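Local coordinates for putative DNA-binding protein (Streptomyces coelicolor, PDB 2EWT), which probably binds DNA through a helix-turn-helix domain as BldD, a central regulator of aerial mycelium formation, at residues A[29-32]-A[33-37]. Numbering follows the deposited sequence.
Sequences EKSQ and GRWKA
Ser-31 O and Arg-34 N close a type I' beta turn whose two middle residues, Gln-32 and Gly-33, both have positive phi. A side chain on Gly-33 would run into Gln-32 O. A Schellman motif with Gln-32 as its C-prime residue ends helix 24-30, and the turn overlaps it. Together they begin the link to helix 37-45 in this helix-turn-helix domain. Arg-34 N donates to Ser-31 O at 2.9 Å, from well above the carbonyl plane. Just past the turn, Trp-35 N points almost straight at Ser-31 OG, 3.0 Å away with an N-H...O angle of 163°. The hydroxyl can take this bond because OG sits between the backbone N and the carbonyl carbon (chi1 69°). It is also bonded to Val-27 O, one helical turn back. With an alanine at Ser-31, Trp-35 N would probably lose its acceptor and Val-27 O one bond partner, leaving the exit from the turn less firmly fixed. Ser-31 CB lies 3.4 Å from Trp-35 CD1 and meets the indole obliquely. Phe-61 of helix 52-62 packs edge-to-face with the same indole. The extended Arg-34 chain runs over one indole face, with CG above the ring centre. One face of its guanidinium meets Trp-35 CZ2, offset toward the guanidinium rim. Lys-36, the N-cap residue of helix 37-45, turns back, and its NZ donates to an in-plane lone pair of Gly-33 O at 2.7 Å.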
loop_
_atom_site.group_PDB
_atom_site.type_symbol
_atom_site.label_atom_id
_atom_site.label_comp_id
_atom_site.label_asym_id
_atom_site.label_seq_id
_atom_site.Cartn_x
_atom_site.Cartn_y
_atom_site.Cartn_z
ATOM N N GLU A 29 -2.448 -12.696 -19.751
ATOM C CA GLU A 29 -1.572 -12.996 -20.875
ATOM C C GLU A 29 -0.300 -12.164 -20.825
ATOM O O GLU A 29 0.800 -12.704 -20.906
ATOM C CB GLU A 29 -2.292 -12.745 -22.201
ATOM C CG GLU A 29 -3.439 -13.698 -22.469
ATOM C CD GLU A 29 -4.185 -13.364 -23.745
ATOM O OE1 GLU A 29 -4.714 -12.235 -23.848
ATOM O OE2 GLU A 29 -4.244 -14.231 -24.641
ATOM N N LYS A 30 -0.450 -10.852 -20.680
ATOM C CA LYS A 30 0.708 -9.966 -20.640
ATOM C C LYS A 30 1.649 -10.279 -19.480
ATOM O O LYS A 30 2.868 -10.125 -19.606
ATOM C CB LYS A 30 0.265 -8.498 -20.565
ATOM C CG LYS A 30 1.422 -7.511 -20.686
ATOM C CD LYS A 30 0.951 -6.071 -20.784
ATOM C CE LYS A 30 2.127 -5.141 -21.073
ATOM N NZ LYS A 30 1.700 -3.725 -21.244
ATOM N N SER A 31 1.091 -10.737 -18.362
ATOM C CA SER A 31 1.893 -11.058 -17.184
ATOM C C SER A 31 2.388 -12.500 -17.184
ATOM O O SER A 31 2.907 -12.982 -16.181
ATOM C CB SER A 31 1.091 -10.806 -15.905
ATOM O OG SER A 31 0.040 -11.746 -15.769
ATOM N N GLN A 32 2.225 -13.185 -18.310
ATOM C CA GLN A 32 2.669 -14.569 -18.427
ATOM C C GLN A 32 2.028 -15.426 -17.332
ATOM O O GLN A 32 2.626 -16.400 -16.867
ATOM C CB GLN A 32 4.194 -14.650 -18.294
ATOM C CG GLN A 32 4.958 -13.478 -18.901
ATOM C CD GLN A 32 5.012 -13.514 -20.412
ATOM O OE1 GLN A 32 3.983 -13.521 -21.084
ATOM N NE2 GLN A 32 6.224 -13.531 -20.956
ATOM N N GLY A 33 0.827 -15.045 -16.906
ATOM C CA GLY A 33 0.129 -15.799 -15.881
ATOM C C GLY A 33 0.408 -15.405 -14.440
ATOM O O GLY A 33 -0.179 -15.971 -13.519
ATOM N N ARG A 34 1.291 -14.437 -14.225
ATOM C CA ARG A 34 1.603 -14.029 -12.858
ATOM C C ARG A 34 0.378 -13.421 -12.190
ATOM O O ARG A 34 0.096 -13.698 -11.025
ATOM C CB ARG A 34 2.745 -13.016 -12.838
ATOM C CG ARG A 34 3.231 -12.711 -11.432
ATOM C CD ARG A 34 4.330 -11.670 -11.432
ATOM N NE ARG A 34 4.884 -11.488 -10.094
ATOM C CZ ARG A 34 5.692 -10.490 -9.752
ATOM N NH1 ARG A 34 6.037 -9.578 -10.650
ATOM N NH2 ARG A 34 6.150 -10.402 -8.512
ATOM N N TRP A 35 -0.345 -12.597 -12.941
ATOM C CA TRP A 35 -1.550 -11.939 -12.442
ATOM C C TRP A 35 -2.764 -12.604 -13.087
ATOM O O TRP A 35 -3.144 -12.272 -14.212
ATOM C CB TRP A 35 -1.515 -10.452 -12.796
ATOM C CG TRP A 35 -0.246 -9.765 -12.375
ATOM C CD1 TRP A 35 0.526 -8.944 -13.141
ATOM C CD2 TRP A 35 0.412 -9.862 -11.103
ATOM N NE1 TRP A 35 1.626 -8.526 -12.433
ATOM C CE2 TRP A 35 1.581 -9.074 -11.178
ATOM C CE3 TRP A 35 0.128 -10.541 -9.908
ATOM C CZ2 TRP A 35 2.470 -8.944 -10.103
ATOM C CZ3 TRP A 35 1.013 -10.412 -8.838
ATOM C CH2 TRP A 35 2.171 -9.617 -8.946
ATOM N N LYS A 36 -3.361 -13.548 -12.367
ATOM C CA LYS A 36 -4.525 -14.278 -12.862
ATOM C C LYS A 36 -5.775 -13.406 -12.918
ATOM O O LYS A 36 -6.024 -12.600 -12.026
ATOM C CB LYS A 36 -4.798 -15.501 -11.979
ATOM C CG LYS A 36 -3.726 -16.583 -12.026
ATOM C CD LYS A 36 -3.685 -17.280 -13.378
ATOM C CE LYS A 36 -2.828 -18.544 -13.328
ATOM N NZ LYS A 36 -1.431 -18.266 -12.892
ATOM N N ALA A 37 -6.564 -13.590 -13.971
ATOM C CA ALA A 37 -7.796 -12.827 -14.164
ATOM C C ALA A 37 -8.743 -12.900 -12.969
ATOM O O ALA A 37 -9.328 -11.896 -12.570
ATOM C CB ALA A 37 -8.512 -13.314 -15.425
#